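PDB 4S1H: pyridoxal kinase from Entamoeba histolytica, which probably phosphorylates pyridoxal at the expense of ATP to give pyridoxal 5'-phosphate. Local coordinates for residues N58-I63 with S87-E92; S66-H71 with V97-D102. All blocks are in the same frame, centred on the assembly; numbering follows the deposited sequence.

Contact 1: N58-I63 with S87-E92; sequences NDFISI and SDLVYE
The ring of Phe60 meets Glu92 edge-on: CG of Glu92 lies in the ring plane, 3.8 Å from Phe60 CE2, while the Glu92 carboxylate stands 87° to that plane. Leu89 reaches the same side chain from an oblique direction, its CD2 methyl 3.6 Å from Phe60 CB and 3.8 Å from Phe60 CG. The CB of Phe60 points toward helix 87-100, and with CG anti to the backbone N (chi1 -178°) the ring continues in between Leu89 and Glu92. Beside this, Ile61 CG1 packs against the bent Glu92 chain, 3.9 Å from both its CG and OE2. The aliphatic part of Glu92 thus serves as an apolar surface, and its polar end is held within its own helix: OE2 pairs with Arg96 in a salt bridge and OE1 accepts a hydrogen bond from Asn95. Leu57 and Thr93 extend the packing. No hydrogen bond joins the two segments, whose axes approach to 10.5 Å and run 24° apart in the same direction. Such near-parallel packing, with the helices preceding and following strand 78-81 on one side of a largely parallel sheet, is characteristic of the alpha/beta core of the ribokinase superfamily.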
ATOM      1  N   ASN A  58     -15.835 -12.468   7.764  1.00 20.26           N
ATOM      2  CA  ASN A  58     -15.341 -12.694   9.134  1.00 22.99           C
ATOM      3  C   ASN A  58     -13.980 -12.035   9.373  1.00 23.18           C
ATOM      4  O   ASN A  58     -13.711 -11.485  10.455  1.00 22.28           O
ATOM      5  CB  ASN A  58     -15.333 -14.180   9.488  1.00 25.08           C
ATOM      6  CG  ASN A  58     -14.233 -14.954   8.789  1.00 48.06           C
ATOM      7  OD1 ASN A  58     -14.237 -15.093   7.564  1.00 60.58           O
ATOM      8  ND2 ASN A  58     -13.272 -15.458   9.568  1.00 55.18           N
ATOM      9  N   ASP A  59     -13.125 -12.064   8.350  1.00 22.00           N
ATOM     10  CA  ASP A  59     -11.828 -11.412   8.419  1.00 21.13           C
ATOM     11  C   ASP A  59     -11.966  -9.887   8.451  1.00 17.95           C
ATOM     12  O   ASP A  59     -11.276  -9.211   9.199  1.00 18.32           O
ATOM     13  CB  ASP A  59     -10.916 -11.864   7.257  1.00 21.34           C
ATOM     14  CG  ASP A  59     -10.496 -13.331   7.390  1.00 31.12           C
ATOM     15  OD1 ASP A  59     -10.254 -13.792   8.524  1.00 32.09           O
ATOM     16  OD2 ASP A  59     -10.454 -14.044   6.361  1.00 29.01           O
ATOM     17  N   PHE A  60     -12.872  -9.341   7.649  1.00 17.75           N
ATOM     18  CA  PHE A  60     -13.128  -7.922   7.667  1.00 17.80           C
ATOM     19  C   PHE A  60     -13.600  -7.453   9.065  1.00 17.14           C
ATOM     20  O   PHE A  60     -13.119  -6.447   9.594  1.00 17.38           O
ATOM     21  CB  PHE A  60     -14.157  -7.624   6.557  1.00 19.07           C
ATOM     22  CG  PHE A  60     -14.502  -6.179   6.391  1.00 18.07           C
ATOM     23  CD1 PHE A  60     -13.653  -5.306   5.722  1.00 23.10           C
ATOM     24  CD2 PHE A  60     -15.661  -5.674   6.924  1.00 20.52           C
ATOM     25  CE1 PHE A  60     -13.981  -3.956   5.561  1.00 23.17           C
ATOM     26  CE2 PHE A  60     -16.021  -4.328   6.750  1.00 22.13           C
ATOM     27  CZ  PHE A  60     -15.177  -3.471   6.078  1.00 21.02           C
ATOM     28  N   ILE A  61     -14.554  -8.174   9.650  1.00 17.60           N
ATOM     29  CA  ILE A  61     -15.017  -7.884  11.007  1.00 18.26           C
ATOM     30  C   ILE A  61     -13.894  -7.979  12.033  1.00 18.92           C
ATOM     31  O   ILE A  61     -13.728  -7.104  12.889  1.00 17.84           O
ATOM     32  CB  ILE A  61     -16.217  -8.797  11.384  1.00 19.47           C
ATOM     33  CG1 ILE A  61     -17.430  -8.423  10.528  1.00 21.47           C
ATOM     34  CG2 ILE A  61     -16.556  -8.693  12.847  1.00 20.08           C
ATOM     35  CD1 ILE A  61     -18.574  -9.404  10.640  1.00 24.04           C
ATOM     36  N   SER A  62     -13.086  -9.022  11.926  1.00 18.17           N
ATOM     37  CA  SER A  62     -11.962  -9.205  12.827  1.00 20.46           C
ATOM     38  C   SER A  62     -11.007  -8.018  12.770  1.00 19.00           C
ATOM     39  O   SER A  62     -10.546  -7.504  13.807  1.00 19.73           O
ATOM     40  CB  SER A  62     -11.197 -10.461  12.432  1.00 25.10           C
ATOM     41  OG  SER A  62     -10.149 -10.697  13.321  1.00 21.47           O
ATOM     42  N   ILE A  63     -10.682  -7.600  11.560  1.00 17.67           N
ATOM     43  CA  ILE A  63      -9.864  -6.394  11.352  1.00 18.49           C
ATOM     44  C   ILE A  63     -10.495  -5.125  11.948  1.00 16.62           C
ATOM     45  O   ILE A  63      -9.835  -4.404  12.703  1.00 16.41           O
ATOM     46  CB  ILE A  63      -9.572  -6.178   9.859  1.00 19.17           C
ATOM     47  CG1 ILE A  63      -8.592  -7.256   9.393  1.00 21.12           C
ATOM     48  CG2 ILE A  63      -9.043  -4.773   9.571  1.00 17.32           C
ATOM     49  CD1 ILE A  63      -8.563  -7.454   7.900  1.00 17.96           C
ATOM     50  N   SER A  87     -21.868  -7.877  -1.239  1.00 19.49           N
ATOM     51  CA  SER A  87     -22.750  -6.998  -0.479  1.00 22.02           C
ATOM     52  C   SER A  87     -22.585  -7.138   1.045  1.00 20.11           C
ATOM     53  O   SER A  87     -22.820  -6.178   1.768  1.00 18.89           O
ATOM     54  CB  SER A  87     -24.210  -7.217  -0.849  1.00 23.69           C
ATOM     55  OG  SER A  87     -24.550  -8.565  -0.682  1.00 25.25           O
ATOM     56  N   ASP A  88     -22.228  -8.309   1.532  1.00 20.00           N
ATOM     57  CA  ASP A  88     -22.046  -8.465   2.991  1.00 19.86           C
ATOM     58  C   ASP A  88     -21.070  -7.453   3.577  1.00 19.46           C
ATOM     59  O   ASP A  88     -21.298  -6.910   4.662  1.00 18.68           O
ATOM     60  CB  ASP A  88     -21.708  -9.919   3.379  1.00 23.66           C
ATOM     61  CG  ASP A  88     -20.474 -10.487   2.659  1.00 21.87           C
ATOM     62  OD1 ASP A  88     -19.832  -9.785   1.845  1.00 23.16           O
ATOM     63  OD2 ASP A  88     -20.164 -11.687   2.891  1.00 25.28           O
ATOM     64  N   LEU A  89     -19.992  -7.188   2.838  1.00 18.66           N
ATOM     65  CA  LEU A  89     -18.957  -6.244   3.289  1.00 17.76           C
ATOM     66  C   LEU A  89     -19.527  -4.824   3.231  1.00 17.11           C
ATOM     67  O   LEU A  89     -19.155  -3.982   4.038  1.00 17.35           O
ATOM     68  CB  LEU A  89     -17.682  -6.337   2.446  1.00 17.95           C
ATOM     69  CG  LEU A  89     -16.958  -7.693   2.406  1.00 22.02           C
ATOM     70  CD1 LEU A  89     -15.848  -7.628   1.365  1.00 25.19           C
ATOM     71  CD2 LEU A  89     -16.443  -8.061   3.774  1.00 23.08           C
ATOM     72  N   VAL A  90     -20.427  -4.549   2.294  1.00 16.43           N
ATOM     73  CA  VAL A  90     -21.004  -3.232   2.207  1.00 16.52           C
ATOM     74  C   VAL A  90     -21.893  -2.966   3.419  1.00 16.96           C
ATOM     75  O   VAL A  90     -21.819  -1.887   4.001  1.00 19.92           O
ATOM     76  CB  VAL A  90     -21.810  -3.035   0.895  1.00 16.39           C
ATOM     77  CG1 VAL A  90     -22.460  -1.651   0.841  1.00 16.25           C
ATOM     78  CG2 VAL A  90     -20.909  -3.233  -0.324  1.00 16.03           C
ATOM     79  N   TYR A  91     -22.771  -3.915   3.742  1.00 17.56           N
ATOM     80  CA  TYR A  91     -23.679  -3.746   4.881  1.00 18.72           C
ATOM     81  C   TYR A  91     -22.890  -3.644   6.187  1.00 19.21           C
ATOM     82  O   TYR A  91     -23.212  -2.814   7.021  1.00 21.36           O
ATOM     83  CB  TYR A  91     -24.752  -4.830   4.939  1.00 19.37           C
ATOM     84  CG  TYR A  91     -25.780  -4.683   3.827  1.00 20.66           C
ATOM     85  CD1 TYR A  91     -26.529  -3.536   3.718  1.00 26.29           C
ATOM     86  CD2 TYR A  91     -25.952  -5.685   2.884  1.00 23.09           C
ATOM     87  CE1 TYR A  91     -27.465  -3.380   2.701  1.00 26.28           C
ATOM     88  CE2 TYR A  91     -26.886  -5.545   1.868  1.00 28.03           C
ATOM     89  CZ  TYR A  91     -27.624  -4.387   1.790  1.00 26.23           C
ATOM     90  OH  TYR A  91     -28.545  -4.194   0.783  1.00 35.04           O
ATOM     91  N   GLU A  92     -21.826  -4.423   6.329  1.00 18.07           N
ATOM     92  CA  GLU A  92     -20.983  -4.287   7.520  1.00 19.51           C
ATOM     93  C   GLU A  92     -20.283  -2.927   7.586  1.00 19.45           C
ATOM     94  O   GLU A  92     -20.245  -2.290   8.652  1.00 18.72           O
ATOM     95  CB  GLU A  92     -19.959  -5.387   7.572  1.00 19.89           C
ATOM     96  CG  GLU A  92     -19.057  -5.360   8.805  1.00 23.06           C
ATOM     97  CD  GLU A  92     -19.783  -5.328  10.141  1.00 34.26           C
ATOM     98  OE1 GLU A  92     -21.006  -5.648  10.244  1.00 36.37           O
ATOM     99  OE2 GLU A  92     -19.089  -4.981  11.124  1.00 29.08           O
TER

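Contact 2: S66-H71 with V97-D102; sequences SLEVNH and VKRIKD
A single salt bridge joins Glu68 to Arg99, with NH1 of Arg99 donating to OE1 of Glu68 at 3.0 Å. It links the C-terminal parts of two neighbouring helices in the ribokinase-like alpha/beta fold, at the protein surface. The bond is bent, with an N-H...O angle of 135°. OE1 receives it through its syn lone pair, yet lies 30° out of the guanidinium plane, and the two flat groups are turned 80° against each other, so the pair is not a coplanar, bidentate bridge. Both chains leave their helices with CG anti to the backbone N; Glu68 stays extended beyond that point, whereas Arg99 bends at chi3, which brings NH1 to the carboxylate. Arg96 adds a long, weak ion pair to the same OE1, and the carboxylate probably eases the closeness of the two arginines. Away from the bridge, Leu67 packs on Ile34 and Val36, and Asn70 hydrogen-bonds Val49 and Asn43 of the second subunit. A Schellman motif with His71 as its C-prime residue closes the helix that bears Glu68. Apart from the bonded NH1, the Arg99 atom nearest OE1 of Glu68 is CD, at 3.4 Å.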
ATOM      1  N   SER A  66     -10.426  -5.207  15.708  1.00 18.34           N
ATOM      2  CA  SER A  66      -9.045  -5.028  16.220  1.00 18.09           C
ATOM      3  C   SER A  66      -8.609  -3.553  16.186  1.00 20.06           C
ATOM      4  O   SER A  66      -7.990  -3.053  17.128  1.00 20.03           O
ATOM      5  CB  SER A  66      -8.111  -5.871  15.367  1.00 19.13           C
ATOM      6  OG  SER A  66      -6.795  -5.886  15.894  1.00 18.23           O
ATOM      7  N   LEU A  67      -8.955  -2.850  15.107  1.00 17.23           N
ATOM      8  CA  LEU A  67      -8.687  -1.401  15.022  1.00 18.38           C
ATOM      9  C   LEU A  67      -9.378  -0.656  16.146  1.00 23.12           C
ATOM     10  O   LEU A  67      -8.794   0.237  16.728  1.00 22.84           O
ATOM     11  CB  LEU A  67      -9.112  -0.823  13.682  1.00 16.91           C
ATOM     12  CG  LEU A  67      -8.342  -1.366  12.475  1.00 16.57           C
ATOM     13  CD1 LEU A  67      -9.036  -0.960  11.185  1.00 17.37           C
ATOM     14  CD2 LEU A  67      -6.898  -0.929  12.415  1.00 19.01           C
ATOM     15  N   GLU A  68     -10.610  -1.032  16.456  1.00 22.06           N
ATOM     16  CA  GLU A  68     -11.370  -0.356  17.521  1.00 23.49           C
ATOM     17  C   GLU A  68     -10.794  -0.653  18.901  1.00 24.90           C
ATOM     18  O   GLU A  68     -10.523   0.271  19.667  1.00 29.09           O
ATOM     19  CB  GLU A  68     -12.844  -0.760  17.447  1.00 28.37           C
ATOM     20  CG  GLU A  68     -13.755   0.088  18.330  1.00 42.21           C
ATOM     21  CD  GLU A  68     -15.233  -0.253  18.158  1.00 40.50           C
ATOM     22  OE1 GLU A  68     -15.682  -0.434  17.015  1.00 39.08           O
ATOM     23  OE2 GLU A  68     -15.954  -0.323  19.166  1.00 52.10           O
ATOM     24  N   VAL A  69     -10.557  -1.932  19.198  1.00 22.12           N
ATOM     25  CA  VAL A  69     -10.070  -2.351  20.527  1.00 24.01           C
ATOM     26  C   VAL A  69      -8.675  -1.785  20.832  1.00 22.47           C
ATOM     27  O   VAL A  69      -8.386  -1.414  21.983  1.00 24.29           O
ATOM     28  CB  VAL A  69     -10.056  -3.891  20.642  1.00 23.96           C
ATOM     29  CG1 VAL A  69      -9.265  -4.356  21.863  1.00 25.61           C
ATOM     30  CG2 VAL A  69     -11.482  -4.407  20.699  1.00 31.74           C
ATOM     31  N   ASN A  70      -7.814  -1.728  19.819  1.00 21.41           N
ATOM     32  CA  ASN A  70      -6.490  -1.127  19.958  1.00 22.00           C
ATOM     33  C   ASN A  70      -6.465   0.410  19.830  1.00 21.39           C
ATOM     34  O   ASN A  70      -5.389   1.006  19.827  1.00 22.20           O
ATOM     35  CB  ASN A  70      -5.495  -1.758  18.980  1.00 20.32           C
ATOM     36  CG  ASN A  70      -5.209  -3.209  19.279  1.00 21.95           C
ATOM     37  OD1 ASN A  70      -5.033  -3.601  20.445  1.00 25.30           O
ATOM     38  ND2 ASN A  70      -5.107  -4.012  18.233  1.00 19.22           N
ATOM     39  N   HIS A  71      -7.647   1.043  19.755  1.00 22.22           N
ATOM     40  CA  HIS A  71      -7.821   2.509  19.676  1.00 24.96           C
ATOM     41  C   HIS A  71      -7.111   3.182  18.501  1.00 25.53           C
ATOM     42  O   HIS A  71      -6.766   4.365  18.556  1.00 32.31           O
ATOM     43  CB  HIS A  71      -7.408   3.138  21.004  1.00 35.64           C
ATOM     44  CG  HIS A  71      -7.952   2.415  22.198  1.00 35.42           C
ATOM     45  ND1 HIS A  71      -9.274   2.506  22.576  1.00 45.82           N
ATOM     46  CD2 HIS A  71      -7.365   1.566  23.074  1.00 43.81           C
ATOM     47  CE1 HIS A  71      -9.473   1.761  23.651  1.00 41.82           C
ATOM     48  NE2 HIS A  71      -8.331   1.180  23.972  1.00 55.07           N
ATOM     49  N   VAL A  97     -19.488   2.739   9.460  1.00 18.16           N
ATOM     50  CA  VAL A  97     -19.648   4.164   9.124  1.00 19.93           C
ATOM     51  C   VAL A  97     -20.506   4.914  10.110  1.00 20.40           C
ATOM     52  O   VAL A  97     -20.143   6.016  10.561  1.00 22.29           O
ATOM     53  CB  VAL A  97     -20.271   4.344   7.729  1.00 19.20           C
ATOM     54  CG1 VAL A  97     -20.693   5.804   7.469  1.00 24.14           C
ATOM     55  CG2 VAL A  97     -19.308   3.876   6.667  1.00 21.16           C
ATOM     56  N   LYS A  98     -21.661   4.340  10.423  1.00 22.20           N
ATOM     57  CA  LYS A  98     -22.555   4.902  11.403  1.00 27.71           C
ATOM     58  C   LYS A  98     -21.847   5.096  12.737  1.00 24.11           C
ATOM     59  O   LYS A  98     -21.966   6.154  13.334  1.00 27.99           O
ATOM     60  CB  LYS A  98     -23.809   4.041  11.587  1.00 28.46           C
ATOM     61  CG  LYS A  98     -24.793   4.194  10.438  1.00 32.33           C
ATOM     62  CD  LYS A  98     -26.174   3.642  10.759  1.00 48.54           C
ATOM     63  CE  LYS A  98     -26.197   2.126  10.700  1.00 43.46           C
ATOM     64  NZ  LYS A  98     -27.525   1.603  11.122  1.00 45.58           N
ATOM     65  N   ARG A  99     -21.127   4.077  13.192  1.00 23.38           N
ATOM     66  CA  ARG A  99     -20.413   4.161  14.473  1.00 27.53           C
ATOM     67  C   ARG A  99     -19.344   5.256  14.421  1.00 24.66           C
ATOM     68  O   ARG A  99     -19.238   6.045  15.355  1.00 29.42           O
ATOM     69  CB  ARG A  99     -19.802   2.810  14.833  1.00 27.35           C
ATOM     70  CG  ARG A  99     -19.025   2.768  16.151  1.00 35.69           C
ATOM     71  CD  ARG A  99     -18.473   1.367  16.400  1.00 36.05           C
ATOM     72  NE  ARG A  99     -19.546   0.401  16.692  1.00 55.32           N
ATOM     73  CZ  ARG A  99     -19.444  -0.933  16.617  1.00 71.68           C
ATOM     74  NH1 ARG A  99     -18.313  -1.533  16.245  1.00 47.11           N
ATOM     75  NH2 ARG A  99     -20.502  -1.685  16.914  1.00 71.42           N
ATOM     76  N   ILE A 100     -18.578   5.305  13.336  1.00 24.00           N
ATOM     77  CA  ILE A 100     -17.480   6.260  13.203  1.00 25.17           C
ATOM     78  C   ILE A 100     -18.013   7.716  13.181  1.00 33.30           C
ATOM     79  O   ILE A 100     -17.434   8.598  13.811  1.00 29.40           O
ATOM     80  CB  ILE A 100     -16.582   5.912  11.994  1.00 30.62           C
ATOM     81  CG1 ILE A 100     -15.742   4.661  12.306  1.00 34.00           C
ATOM     82  CG2 ILE A 100     -15.655   7.067  11.651  1.00 36.82           C
ATOM     83  CD1 ILE A 100     -15.160   4.007  11.070  1.00 49.32           C
ATOM     84  N   LYS A 101     -19.148   7.938  12.524  1.00 25.73           N
ATOM     85  CA  LYS A 101     -19.818   9.258  12.501  1.00 28.29           C
ATOM     86  C   LYS A 101     -20.607   9.671  13.764  1.00 32.06           C
ATOM     87  O   LYS A 101     -21.113  10.790  13.830  1.00 37.63           O
ATOM     88  CB  LYS A 101     -20.735   9.361  11.279  1.00 28.86           C
ATOM     89  CG  LYS A 101     -19.965   9.447   9.992  1.00 23.33           C
ATOM     90  CD  LYS A 101     -20.911   9.493   8.793  1.00 30.10           C
ATOM     91  CE  LYS A 101     -20.306  10.223   7.619  1.00 36.16           C
ATOM     92  NZ  LYS A 101     -20.436  11.704   7.710  1.00 39.33           N
ATOM     93  N   ASP A 102     -20.721   8.783  14.756  1.00 34.36           N
ATOM     94  CA  ASP A 102     -21.536   9.040  15.955  1.00 39.39           C
ATOM     95  C   ASP A 102     -20.832   9.909  17.003  1.00 42.13           C
ATOM     96  O   ASP A 102     -21.495  10.659  17.721  1.00101.31           O
ATOM     97  CB  ASP A 102     -21.963   7.708  16.594  1.00 45.35           C
ATOM     98  CG  ASP A 102     -23.035   7.875  17.658  1.00 58.12           C
ATOM     99  OD1 ASP A 102     -24.163   8.282  17.307  1.00 86.58           O
ATOM    100  OD2 ASP A 102     -22.746   7.589  18.839  1.00 61.99           O
TER

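Overall arrangement
Contacts 1 and 2 are successive meetings of one helix pair, 57-69 and 87-100, with centres 13 Å apart. The pair illustrates how neighbouring helices can change their mode of contact along their length: mostly van der Waals packing, partly buried, in contact 1, ionic and at the surface in contact 2. Arg96 bridges the two levels, since it pairs with Glu92 of contact 1 and weakly with Glu68 of contact 2. Helix 57-69 also meets the second subunit beside both contacts. Contact 1 lies nearer the pyridoxal 5'-phosphate site, empty of that ligand here: the Leu89 side chain is about 9 Å from that of Ser10, which binds it in another structure of the protein; contact 2 is remote from the known sites.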